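Local structure of aldehyde dehydrogenase (Burkholderia vietnamiensis, 5KF0) at residues L195-A198 against E199-E203; N205-K208 against G209-S212; E247-K251 against K252-L256; D307-R310 against D311-A315; I441-V444 against P445-V449. The protein probably oxidises aldehydes to carboxylic acids with a nicotinamide adenine dinucleotide cofactor as electron acceptor, and holds NADPH in its cofactor pocket. All coordinates share one frame; numbering follows the deposited sequence. Where two conformers were deposited one is given.

Interaction 1: L195-A198 against E199-E203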
loop_
_atom_site.group_PDB
_atom_site.type_symbol
_atom_site.label_atom_id
_atom_site.label_comp_id
_atom_site.label_asym_id
_atom_site.label_seq_id
_atom_site.Cartn_x
_atom_site.Cartn_y
_atom_site.Cartn_z
ATOM N N LEU A 195 -24.423 22.772 -14.566
ATOM C CA LEU A 195 -24.930 22.578 -15.922
ATOM C C LEU A 195 -23.865 22.865 -16.975
ATOM O O LEU A 195 -23.934 22.322 -18.079
ATOM C CB LEU A 195 -26.163 23.448 -16.162
ATOM C CG LEU A 195 -27.344 23.052 -15.273
ATOM C CD1 LEU A 195 -28.454 24.086 -15.393
ATOM C CD2 LEU A 195 -27.875 21.649 -15.619
ATOM N N ILE A 196 -22.871 23.705 -16.664
ATOM C CA ILE A 196 -21.746 23.851 -17.589
ATOM C C ILE A 196 -20.864 22.602 -17.547
ATOM O O ILE A 196 -20.409 22.108 -18.592
ATOM C CB ILE A 196 -20.945 25.128 -17.278
ATOM C CG1 ILE A 196 -21.797 26.374 -17.546
ATOM C CG2 ILE A 196 -19.673 25.167 -18.135
ATOM C CD1 ILE A 196 -21.173 27.646 -17.004
ATOM N N ILE A 197 -20.622 22.068 -16.348
ATOM C CA ILE A 197 -19.949 20.772 -16.226
ATOM C C ILE A 197 -20.683 19.724 -17.055
ATOM O O ILE A 197 -20.068 18.963 -17.813
ATOM C CB ILE A 197 -19.841 20.354 -14.746
ATOM C CG1 ILE A 197 -18.904 21.291 -13.973
ATOM C CG2 ILE A 197 -19.366 18.909 -14.629
ATOM C CD1 ILE A 197 -18.787 20.966 -12.484
ATOM N N ALA A 198 -22.021 19.701 -16.956
ATOM C CA ALA A 198 -22.811 18.735 -17.719
ATOM C C ALA A 198 -22.663 18.938 -19.221
ATOM O O ALA A 198 -22.566 17.963 -19.979
ATOM C CB ALA A 198 -24.284 18.828 -17.311
ATOM N N GLU A 199 -22.663 20.196 -19.677
ATOM C CA GLU A 199 -22.509 20.468 -21.106
ATOM C C GLU A 199 -21.173 19.940 -21.622
ATOM O O GLU A 199 -21.098 19.376 -22.720
ATOM C CB GLU A 199 -22.620 21.971 -21.352
ATOM C CG GLU A 199 -22.502 22.382 -22.805
ATOM C CD GLU A 199 -22.210 23.871 -22.945
ATOM O OE1 GLU A 199 -21.564 24.260 -23.936
ATOM O OE2 GLU A 199 -22.607 24.645 -22.047
ATOM N N VAL A 200 -20.112 20.117 -20.831
ATOM C CA VAL A 200 -18.795 19.608 -21.201
ATOM C C VAL A 200 -18.804 18.082 -21.258
ATOM O O VAL A 200 -18.294 17.478 -22.211
ATOM C CB VAL A 200 -17.732 20.147 -20.227
ATOM C CG1 VAL A 200 -16.402 19.422 -20.410
ATOM C CG2 VAL A 200 -17.553 21.648 -20.455
ATOM N N LEU A 201 -19.384 17.432 -20.241
ATOM C CA LEU A 201 -19.489 15.972 -20.256
ATOM C C LEU A 201 -20.313 15.472 -21.433
ATOM O O LEU A 201 -20.047 14.384 -21.959
ATOM C CB LEU A 201 -20.102 15.469 -18.948
ATOM C CG LEU A 201 -19.173 15.426 -17.748
ATOM C CD1 LEU A 201 -19.985 15.153 -16.490
ATOM C CD2 LEU A 201 -18.126 14.340 -17.975
ATOM N N ALA A 202 -21.314 16.247 -21.861
ATOM C CA ALA A 202 -22.155 15.842 -22.980
ATOM C C ALA A 202 -21.392 15.791 -24.295
ATOM O O ALA A 202 -21.862 15.150 -25.244
ATOM C CB ALA A 202 -23.347 16.789 -23.101
ATOM N N GLU A 203 -20.228 16.439 -24.366
ATOM C CA GLU A 203 -19.367 16.383 -25.539
ATOM C C GLU A 203 -18.596 15.076 -25.650
ATOM O O GLU A 203 -18.010 14.820 -26.710
ATOM C CB GLU A 203 -18.369 17.548 -25.514
ATOM C CG GLU A 203 -19.027 18.930 -25.451
ATOM C CD GLU A 203 -18.028 20.055 -25.210
ATOM O OE1 GLU A 203 -16.844 19.775 -24.925
ATOM O OE2 GLU A 203 -18.434 21.233 -25.305
#
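The flat carbonyl groups of Ile197 and Leu195 are met in different ways by the amides of Leu201 and Glu199. Leu201 N approaches Ile197 O from within the carbonyl plane, at 3.0 Å. Glu199 N instead comes to Leu195 O from above the plane, 37° out of it, at 2.9 Å. The other two links of the i to i+4 series are Val200 N to Ile196 O at 3.0 Å and Ala202 N to Ala198 O at 2.8 Å. Side-chain carbons crowd the same oxygens: Val200 CG2, lying beside its own backbone N, is 3.4 Å from Ile196 O, and Leu201 CG is 3.6 Å from Ile197 O.

The apolar touch along this helix is Ile197 CG2 against Leu201 CD1, 4.2 Å apart, one turn on. Both side chains sit on the face that packs on helix 164-178 and helix 70-86. The helix is the crossover between strands 182-185 and 211-213, a beta-alpha-beta unit in the Rossmann-type half of the protein, and Leu195 and Ala198 touch the second of these strands.

Glu199 leaves this greasy surface. Its CG is anti to the backbone N (chi1 -179°) and the chain runs on extended, which takes the carboxylate away from the carbonyls to a salt bridge between OE1 and Arg87 NH1. With the main-chain oxygens of 195-198 all taken up by amides of the next turn, the buried face presents mainly carbon, and the charge is paired at the partly exposed flank.

Interaction 2: N205-K208 against G209-S212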
loop_
_atom_site.group_PDB
_atom_site.type_symbol
_atom_site.label_atom_id
_atom_site.label_comp_id
_atom_site.label_asym_id
_atom_site.label_seq_id
_atom_site.Cartn_x
_atom_site.Cartn_y
_atom_site.Cartn_z
ATOM N N ASN A 205 -17.828 10.744 -25.276
ATOM C CA ASN A 205 -18.349 9.468 -25.730
ATOM C C ASN A 205 -18.910 8.604 -24.621
ATOM O O ASN A 205 -19.015 7.387 -24.814
ATOM C CB ASN A 205 -17.247 8.695 -26.457
ATOM C CG ASN A 205 -17.477 8.657 -27.931
ATOM O OD1 ASN A 205 -17.046 7.735 -28.619
ATOM N ND2 ASN A 205 -18.180 9.667 -28.437
ATOM N N LEU A 206 -19.278 9.173 -23.484
ATOM C CA LEU A 206 -19.789 8.354 -22.396
ATOM C C LEU A 206 -21.054 7.620 -22.824
ATOM O O LEU A 206 -21.865 8.170 -23.583
ATOM C CB LEU A 206 -20.103 9.224 -21.182
ATOM C CG LEU A 206 -18.899 9.719 -20.399
ATOM C CD1 LEU A 206 -19.331 10.850 -19.469
ATOM C CD2 LEU A 206 -18.295 8.556 -19.613
ATOM N N PRO A 207 -21.271 6.393 -22.344
ATOM C CA PRO A 207 -22.524 5.687 -22.644
ATOM C C PRO A 207 -23.724 6.498 -22.176
ATOM O O PRO A 207 -23.676 7.155 -21.139
ATOM C CB PRO A 207 -22.393 4.380 -21.851
ATOM C CG PRO A 207 -20.924 4.223 -21.569
ATOM C CD PRO A 207 -20.358 5.608 -21.498
ATOM N N LYS A 208 -24.810 6.449 -22.951
ATOM C CA LYS A 208 -26.014 7.165 -22.564
ATOM C C LYS A 208 -26.546 6.633 -21.241
ATOM O O LYS A 208 -26.642 5.415 -21.032
ATOM C CB LYS A 208 -27.084 7.049 -23.649
ATOM C CG LYS A 208 -26.791 7.905 -24.866
ATOM C CD LYS A 208 -26.135 9.232 -24.486
ATOM C CE LYS A 208 -26.101 10.227 -25.644
ATOM N NZ LYS A 208 -24.820 10.209 -26.396
ATOM N N GLY A 209 -26.866 7.561 -20.333
ATOM C CA GLY A 209 -27.217 7.242 -18.968
ATOM C C GLY A 209 -26.067 7.329 -17.984
ATOM O O GLY A 209 -26.293 7.173 -16.777
ATOM N N ALA A 210 -24.839 7.555 -18.464
ATOM C CA ALA A 210 -23.718 7.748 -17.547
ATOM C C ALA A 210 -23.959 8.913 -16.601
ATOM O O ALA A 210 -23.525 8.866 -15.445
ATOM C CB ALA A 210 -22.419 7.983 -18.327
ATOM N N PHE A 211 -24.645 9.959 -17.052
ATOM C CA PHE A 211 -24.873 11.074 -16.145
ATOM C C PHE A 211 -26.175 11.785 -16.464
ATOM O O PHE A 211 -26.634 11.812 -17.610
ATOM C CB PHE A 211 -23.707 12.073 -16.180
ATOM C CG PHE A 211 -23.649 12.910 -17.429
ATOM C CD1 PHE A 211 -24.217 14.173 -17.451
ATOM C CD2 PHE A 211 -22.999 12.445 -18.572
ATOM C CE1 PHE A 211 -24.156 14.958 -18.597
ATOM C CE2 PHE A 211 -22.921 13.231 -19.726
ATOM C CZ PHE A 211 -23.498 14.493 -19.732
ATOM N N SER A 212 -26.775 12.335 -15.414
ATOM C CA SER A 212 -27.803 13.355 -15.512
ATOM C C SER A 212 -27.469 14.442 -14.504
ATOM O O SER A 212 -26.946 14.157 -13.423
ATOM C CB SER A 212 -29.212 12.786 -15.241
ATOM O OG SER A 212 -29.587 11.849 -16.247
#
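Leu206 CB rests against Ala210 CB at 3.9 Å across a type II beta turn that runs from Pro207 to Ala210 and turns the chain into strand 211-213, an outer strand of the cofactor-side sheet. This inner flank is the dense one. Leu206 CD1 reaches Phe211 CD2 at 4.1 Å, meeting the ring obliquely while the two side chains cross at about a right angle. Phe211 gets there because its CG stands between the backbone N and the carbonyl carbon (chi1 73°), which turns the ring to the Leu206 side and onto helix 192-202; Met65 and Leu68 add to the packing round Leu206.

The turn itself is also firmly held. Gly209 is buried at its second corner with phi at 95°, where any side chain would be jammed against the carbonyl oxygen before it, so glycine fits the turn. Asn20 lies alongside: its OD1 accepts the Gly209 N-H and, weakly, that of Phe211, while ND2 makes a weak bond to Pro207 O.

The loose side is that of Asn205 and Lys208, both exposed. Lys208, at the first corner, points its CB away from the packed flank, and its chain is bent at chi2 and chi4.

Pro207 O is shared, and its main bond is the one closing the turn: Ala210 N lies 2.9 Å from Pro207 O, while Ala210 CB sits 3.2 Å from that same Pro207 O.

Interaction 3: E247-K251 against K252-L256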
loop_
_atom_site.group_PDB
_atom_site.type_symbol
_atom_site.label_atom_id
_atom_site.label_comp_id
_atom_site.label_asym_id
_atom_site.label_seq_id
_atom_site.Cartn_x
_atom_site.Cartn_y
_atom_site.Cartn_z
ATOM N N GLU A 247 -31.493 9.012 7.633
ATOM C CA GLU A 247 -32.594 8.241 8.213
ATOM C C GLU A 247 -33.568 7.732 7.159
ATOM O O GLU A 247 -34.270 6.743 7.399
ATOM C CB GLU A 247 -33.365 9.089 9.225
ATOM C CG GLU A 247 -32.562 9.540 10.425
ATOM C CD GLU A 247 -33.408 10.307 11.424
ATOM O OE1 GLU A 247 -34.396 10.952 11.003
ATOM O OE2 GLU A 247 -33.087 10.260 12.631
ATOM N N LYS A 248 -33.659 8.405 6.014
ATOM C CA LYS A 248 -34.629 8.067 4.979
ATOM C C LYS A 248 -34.017 7.290 3.820
ATOM O O LYS A 248 -34.734 6.938 2.876
ATOM C CB LYS A 248 -35.285 9.341 4.428
ATOM C CG LYS A 248 -36.108 10.140 5.419
ATOM C CD LYS A 248 -36.476 11.480 4.797
ATOM C CE LYS A 248 -37.740 12.058 5.397
ATOM N NZ LYS A 248 -38.949 11.343 4.895
ATOM N N ALA A 249 -32.714 7.020 3.865
ATOM C CA ALA A 249 -32.005 6.536 2.682
ATOM C C ALA A 249 -32.322 5.090 2.331
ATOM O O ALA A 249 -32.094 4.686 1.186
ATOM C CB ALA A 249 -30.497 6.673 2.889
ATOM N N GLY A 250 -32.823 4.297 3.273
ATOM C CA GLY A 250 -33.049 2.895 2.964
ATOM C C GLY A 250 -31.764 2.083 2.956
ATOM O O GLY A 250 -30.880 2.303 3.791
ATOM N N LYS A 251 -31.632 1.160 2.000
ATOM C CA LYS A 251 -30.510 0.219 2.010
ATOM C C LYS A 251 -29.195 0.809 1.518
ATOM O O LYS A 251 -28.127 0.265 1.846
ATOM C CB LYS A 251 -30.853 -1.003 1.156
ATOM C CG LYS A 251 -32.078 -1.772 1.635
ATOM C CD LYS A 251 -32.313 -3.032 0.783
ATOM C CE LYS A 251 -33.531 -3.821 1.264
ATOM N NZ LYS A 251 -33.955 -4.841 0.253
ATOM N N LYS A 252 -29.239 1.878 0.730
ATOM C CA LYS A 252 -28.037 2.387 0.079
ATOM C C LYS A 252 -26.993 2.838 1.097
ATOM O O LYS A 252 -27.305 3.222 2.229
ATOM C CB LYS A 252 -28.391 3.562 -0.843
ATOM C CG LYS A 252 -29.050 4.734 -0.105
ATOM C CD LYS A 252 -29.400 5.924 -1.016
ATOM C CE LYS A 252 -30.389 5.541 -2.122
ATOM N NZ LYS A 252 -31.719 5.036 -1.645
ATOM N N LYS A 253 -25.738 2.786 0.672
ATOM C CA LYS A 253 -24.661 3.422 1.418
ATOM C C LYS A 253 -24.860 4.934 1.446
ATOM O O LYS A 253 -25.365 5.528 0.489
ATOM C CB LYS A 253 -23.322 3.079 0.764
ATOM C CG LYS A 253 -22.111 3.636 1.490
ATOM C CD LYS A 253 -20.835 3.175 0.815
ATOM C CE LYS A 253 -19.600 3.678 1.550
ATOM N NZ LYS A 253 -19.540 3.187 2.957
ATOM N N VAL A 254 -24.470 5.559 2.560
ATOM C CA VAL A 254 -24.619 6.998 2.744
ATOM C C VAL A 254 -23.270 7.595 3.109
ATOM O O VAL A 254 -22.596 7.101 4.022
ATOM C CB VAL A 254 -25.655 7.328 3.836
ATOM C CG1 VAL A 254 -25.713 8.839 4.077
ATOM C CG2 VAL A 254 -27.021 6.799 3.436
ATOM N N VAL A 255 -22.883 8.656 2.397
ATOM C CA VAL A 255 -21.709 9.470 2.701
ATOM C C VAL A 255 -22.205 10.889 2.943
ATOM O O VAL A 255 -23.013 11.399 2.163
ATOM C CB VAL A 255 -20.683 9.442 1.554
ATOM C CG1 VAL A 255 -19.590 10.493 1.782
ATOM C CG2 VAL A 255 -20.076 8.039 1.377
ATOM N N LEU A 256 -21.735 11.521 4.024
ATOM C CA LEU A 256 -22.183 12.856 4.415
ATOM C C LEU A 256 -20.990 13.786 4.585
ATOM O O LEU A 256 -20.055 13.465 5.323
ATOM C CB LEU A 256 -22.967 12.819 5.736
ATOM C CG LEU A 256 -24.225 11.953 5.746
ATOM C CD1 LEU A 256 -24.829 11.987 7.148
ATOM C CD2 LEU A 256 -25.249 12.433 4.710
#
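Lys252 curls back over Ala249 instead of reaching outward. Its CG stands between the backbone N and the carbonyl carbon (chi1 59°), and two further bends, at chi3 and chi4, bring NZ round to Ala249 O at 2.9 Å, in the carbonyl plane. On the way the aliphatic part lies along the alanine, with Lys252 CG 3.8 Å from Ala249 CB. From the strand side Val254 points its CG2 at the same methyl, 3.5 Å from Ala249 CB, so the methyl meets the lysine chain and the valine branch on two adjoining sides.

This is the turn that takes helix 239-248 into strand 253-257, the second half of a beta-alpha-beta unit in the cofactor-binding sheet. Gly250 makes the break, leaving helical angles with phi at 76°, a value that suits glycine.

The buried Lys252 ammonium has two more carbonyl partners, Thr225 O and Asp227 O; three oxygens round one NZ would favour its protonated form. Lys251 goes the other way. Extended beyond CG, it crosses to the second subunit, where Asp459 of that subunit takes NZ in a salt bridge and Trp243 of that subunit gives a cation-pi contact.

Interaction 4: D307-R310 against D311-A315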
loop_
_atom_site.group_PDB
_atom_site.type_symbol
_atom_site.label_atom_id
_atom_site.label_comp_id
_atom_site.label_asym_id
_atom_site.label_seq_id
_atom_site.Cartn_x
_atom_site.Cartn_y
_atom_site.Cartn_z
ATOM N N ASP A 307 -3.371 40.397 23.523
ATOM C CA ASP A 307 -3.617 41.816 23.262
ATOM C C ASP A 307 -2.982 42.264 21.951
ATOM O O ASP A 307 -3.587 43.038 21.197
ATOM C CB ASP A 307 -3.098 42.672 24.414
ATOM C CG ASP A 307 -3.925 42.527 25.665
ATOM O OD1 ASP A 307 -5.024 41.946 25.599
ATOM O OD2 ASP A 307 -3.476 43.012 26.723
ATOM N N THR A 308 -1.766 41.797 21.659
ATOM C CA THR A 308 -1.122 42.207 20.413
ATOM C C THR A 308 -1.824 41.600 19.203
ATOM O O THR A 308 -2.058 42.290 18.200
ATOM C CB THR A 308 0.353 41.821 20.430
ATOM O OG1 THR A 308 0.985 42.461 21.543
ATOM C CG2 THR A 308 1.026 42.279 19.150
ATOM N N LEU A 309 -2.158 40.312 19.271
ATOM C CA LEU A 309 -2.906 39.703 18.177
ATOM C C LEU A 309 -4.246 40.401 17.985
ATOM O O LEU A 309 -4.662 40.658 16.849
ATOM C CB LEU A 309 -3.110 38.209 18.432
ATOM C CG LEU A 309 -3.799 37.444 17.300
ATOM C CD1 LEU A 309 -3.268 36.014 17.203
ATOM C CD2 LEU A 309 -5.312 37.413 17.484
ATOM N N ARG A 310 -4.940 40.704 19.083
ATOM C CA ARG A 310 -6.241 41.357 18.975
ATOM C C ARG A 310 -6.129 42.673 18.217
ATOM O O ARG A 310 -6.913 42.935 17.296
ATOM C CB ARG A 310 -6.845 41.587 20.361
ATOM C CG ARG A 310 -8.184 42.323 20.320
ATOM C CD ARG A 310 -8.764 42.507 21.716
ATOM N NE ARG A 310 -7.934 43.382 22.542
ATOM C CZ ARG A 310 -8.062 43.512 23.857
ATOM N NH1 ARG A 310 -8.987 42.822 24.509
ATOM N NH2 ARG A 310 -7.261 44.336 24.521
ATOM N N ASP A 311 -5.156 43.513 18.586
ATOM C CA ASP A 311 -4.978 44.791 17.897
ATOM C C ASP A 311 -4.738 44.587 16.408
ATOM O O ASP A 311 -5.325 45.283 15.568
ATOM C CB ASP A 311 -3.811 45.571 18.505
ATOM C CG ASP A 311 -4.101 46.069 19.901
ATOM O OD1 ASP A 311 -5.275 46.028 20.326
ATOM O OD2 ASP A 311 -3.144 46.517 20.564
ATOM N N LYS A 312 -3.852 43.650 16.064
ATOM C CA LYS A 312 -3.554 43.380 14.662
ATOM C C LYS A 312 -4.766 42.824 13.926
ATOM O O LYS A 312 -5.030 43.203 12.778
ATOM C CB LYS A 312 -2.378 42.408 14.558
ATOM C CG LYS A 312 -1.035 43.020 14.981
ATOM C CD LYS A 312 0.073 41.966 14.986
ATOM C CE LYS A 312 1.437 42.565 15.308
ATOM N NZ LYS A 312 1.980 43.352 14.164
ATOM N N LEU A 313 -5.503 41.907 14.559
ATOM C CA LEU A 313 -6.640 41.297 13.880
ATOM C C LEU A 313 -7.790 42.291 13.720
ATOM O O LEU A 313 -8.496 42.269 12.705
ATOM C CB LEU A 313 -7.089 40.050 14.638
ATOM C CG LEU A 313 -8.231 39.270 13.995
ATOM C CD1 LEU A 313 -7.858 38.839 12.586
ATOM C CD2 LEU A 313 -8.573 38.059 14.844
ATOM N N VAL A 314 -7.988 43.172 14.703
ATOM C CA VAL A 314 -8.988 44.228 14.555
ATOM C C VAL A 314 -8.636 45.116 13.366
ATOM O O VAL A 314 -9.487 45.424 12.519
ATOM C CB VAL A 314 -9.112 45.035 15.861
ATOM C CG1 VAL A 314 -9.825 46.367 15.628
ATOM C CG2 VAL A 314 -9.843 44.211 16.915
ATOM N N ALA A 315 -7.362 45.504 13.255
ATOM C CA ALA A 315 -6.955 46.357 12.142
ATOM C C ALA A 315 -7.103 45.633 10.811
ATOM O O ALA A 315 -7.583 46.212 9.826
ATOM C CB ALA A 315 -5.513 46.820 12.336
HETATM O O HOH W 1 -5.545 44.708 22.471
#
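Main-chain bonds come first: Asp311 N is 3.1 Å from Asp307 O, and Lys312 N is 3.1 Å from Thr308 O. Further along, Leu313 N to Leu309 O shortens to 2.7 Å and Val314 N to Arg310 O is 2.8 Å, so the helical series runs without a break through both segments.

Apolar contacts fall on two flanks. Leu309 CD2 and Leu313 CD2 meet at 4.2 Å, one turn apart, on the buried flank. At the partly exposed edge Thr308 and Lys312 lie side by side, pointing the same way, with the methyl CG2 of Thr308 against CE of Lys312. The bend at chi4 of Lys312 then carries NZ off to a salt bridge with Asp275.

Helix 306-319 follows strand 298-302 and packs on the larger sheet of the other half, the catalytic domain in aldehyde dehydrogenases: Leu309 and Leu313 touch strand 298-302, Leu313 and Val314 strand 368-375, Val314 and Arg310 reach Ile359 of strand 357-360, and helix 274-286 flanks Thr308 and Leu309.

Charged and water-mediated contacts fill the outer flank. In the deposited conformer described here, one of two, Arg310 has CG anti to its amide nitrogen (chi1 178°) and a bend at chi3, which turn the guanidinium back towards the preceding turn. Asp307 OD1 lies above one face, offset toward its rim, 3.4 Å from Arg310 NH2, an attraction of charges with no N-H aimed at it. A water lies in plane at the guanidinium edge; it accepts from Arg310 NH2 at 2.7 Å and donates to Asp307 O and, at a rather short distance, to Asp311 OD1, while Arg310 NH1 pairs with Glu375.

Interaction 5: I441-V444 against P445-V449. With ACT (acetate ion), chain H.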
loop_
_atom_site.group_PDB
_atom_site.type_symbol
_atom_site.label_atom_id
_atom_site.label_comp_id
_atom_site.label_asym_id
_atom_site.label_seq_id
_atom_site.Cartn_x
_atom_site.Cartn_y
_atom_site.Cartn_z
ATOM N N ILE A 441 -1.655 22.192 10.961
ATOM C CA ILE A 441 -0.583 22.767 11.778
ATOM C C ILE A 441 0.063 23.903 11.000
ATOM O O ILE A 441 0.540 23.702 9.875
ATOM C CB ILE A 441 0.470 21.713 12.174
ATOM C CG1 ILE A 441 -0.172 20.555 12.957
ATOM C CG2 ILE A 441 1.600 22.368 12.990
ATOM C CD1 ILE A 441 -0.820 20.984 14.278
ATOM N N ASN A 442 0.095 25.089 11.612
ATOM C CA ASN A 442 0.703 26.301 11.061
ATOM C C ASN A 442 -0.114 26.893 9.904
ATOM O O ASN A 442 0.422 27.630 9.071
ATOM C CB ASN A 442 2.164 26.051 10.632
ATOM C CG ASN A 442 2.991 27.316 10.636
ATOM O OD1 ASN A 442 2.727 28.235 11.416
ATOM N ND2 ASN A 442 3.999 27.374 9.766
ATOM N N ASP A 443 -1.409 26.579 9.849
ATOM C CA ASP A 443 -2.363 27.301 9.008
ATOM C C ASP A 443 -3.749 27.124 9.627
ATOM O O ASP A 443 -3.931 26.361 10.581
ATOM C CB ASP A 443 -2.328 26.818 7.552
ATOM C CG ASP A 443 -2.935 27.825 6.572
ATOM O OD1 ASP A 443 -3.055 27.490 5.381
ATOM O OD2 ASP A 443 -3.324 28.944 6.986
ATOM N N VAL A 444 -4.723 27.844 9.075
ATOM C CA VAL A 444 -6.095 27.805 9.582
ATOM C C VAL A 444 -6.770 26.487 9.212
ATOM O O VAL A 444 -6.320 25.786 8.283
ATOM C CB VAL A 444 -6.923 28.990 9.054
ATOM C CG1 VAL A 444 -6.556 30.275 9.815
ATOM C CG2 VAL A 444 -6.727 29.156 7.548
ATOM N N PRO A 445 -7.853 26.115 9.905
ATOM C CA PRO A 445 -8.632 24.939 9.486
ATOM C C PRO A 445 -9.213 25.076 8.095
ATOM O O PRO A 445 -9.657 24.072 7.527
ATOM C CB PRO A 445 -9.749 24.859 10.540
ATOM C CG PRO A 445 -9.873 26.288 11.053
ATOM C CD PRO A 445 -8.435 26.744 11.109
ATOM N N SER A 446 -9.231 26.284 7.538
ATOM C CA SER A 446 -9.861 26.552 6.252
ATOM C C SER A 446 -9.069 26.013 5.063
ATOM O O SER A 446 -9.544 26.160 3.930
ATOM C CB SER A 446 -10.074 28.061 6.119
ATOM O OG SER A 446 -10.622 28.563 7.326
ATOM N N PHE A 447 -7.915 25.373 5.278
ATOM C CA PHE A 447 -7.102 24.863 4.178
ATOM C C PHE A 447 -7.583 23.486 3.724
ATOM O O PHE A 447 -7.829 22.598 4.550
ATOM C CB PHE A 447 -5.627 24.770 4.588
ATOM C CG PHE A 447 -4.763 24.117 3.548
ATOM C CD1 PHE A 447 -4.287 24.859 2.476
ATOM C CD2 PHE A 447 -4.462 22.765 3.609
ATOM C CE1 PHE A 447 -3.512 24.255 1.488
ATOM C CE2 PHE A 447 -3.693 22.166 2.621
ATOM C CZ PHE A 447 -3.216 22.917 1.571
ATOM N N ARG A 448 -7.683 23.311 2.404
ATOM C CA ARG A 448 -7.920 22.017 1.773
ATOM C C ARG A 448 -7.179 21.976 0.442
ATOM O O ARG A 448 -7.182 22.955 -0.307
ATOM C CB ARG A 448 -9.412 21.770 1.527
ATOM C CG ARG A 448 -9.699 20.423 0.827
ATOM C CD ARG A 448 -11.190 20.257 0.569
ATOM N NE ARG A 448 -11.491 18.934 0.032
ATOM C CZ ARG A 448 -12.712 18.516 -0.280
ATOM N NH1 ARG A 448 -13.755 19.339 -0.162
ATOM N NH2 ARG A 448 -12.891 17.273 -0.706
ATOM N N VAL A 449 -6.534 20.852 0.165
ATOM C CA VAL A 449 -5.992 20.564 -1.159
ATOM C C VAL A 449 -6.695 19.309 -1.664
ATOM O O VAL A 449 -7.034 18.416 -0.879
ATOM C CB VAL A 449 -4.447 20.437 -1.121
ATOM C CG1 VAL A 449 -3.989 19.385 -0.127
ATOM C CG2 VAL A 449 -3.865 20.191 -2.511
HETATM C C ACT H . -13.247 23.199 0.599
HETATM O O ACT H . -12.371 24.078 0.348
HETATM O OXT ACT H . -13.548 22.406 -0.322
HETATM C CH3 ACT H . -13.912 23.076 1.933
#
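A carboxylate set against an aromatic side chain is the odd feature here: Asp443 crosses Phe447 at about a right angle, with carboxylate and ring planes 43° apart. Asp443 OD1 comes 3.8 Å from Phe447 CB and stands obliquely to the ring. The CG of Asp443 is anti to the backbone N (chi1 -161°), which places OD2 2.7 Å from Val444 N in a weak bond and leaves OD1 facing the phenylalanine.

Between them runs a type I beta turn from Val444 to Phe447, closed by a weak bond of 3.4 Å from Phe447 N to Val444 O. Val444 CB and Pro445 CD are 3.4 Å apart, a closeness that comes with the Val-Pro peptide. Val444 CG2 lies 3.8 Å from Ser446 CB, and Ser446 OG is hydrogen-bonded to Ile294 O.

This is the loop that follows strand 438-441, lying at the subunit interface: Ile441 pairs with a strand of the second subunit, so the sheet runs on into that chain, and Tyr143 of the second subunit stacks on Phe447. Further on, Arg448 runs extended to an acetate, probably from the crystallisation liquor, with NH1 3.1 Å from OXT.

The buried Asp443 carboxylate has Arg280 on OD2 and Tyr143 OH of the second subunit on OD1. Those partners would favour its charged form, and tie the residue just before the turn both to helix 274-286 and to the neighbouring chain.

How the interactions relate
The five contacts come one after another along the chain. Interactions 1 and 2 touch, with centres 11 Å apart: the ring of Phe211 lies on Ala198, Leu201 and Ala202, so helix 192-202 and strand 211-213 pack as neighbours. Interaction 3, about 24 Å between centres from interaction 2, reaches the same sheet, so interactions 1 to 3 all belong to the cofactor-binding half, through helix 192-202 and strands 211-213 and 253-257. Interactions 4 and 5 lie across the chain's centre in the other half, 21 Å apart between centres, and share packing against helix 274-286. Interactions 3 and 5 both meet the second subunit, so the two halves of the chain each contribute to the assembly.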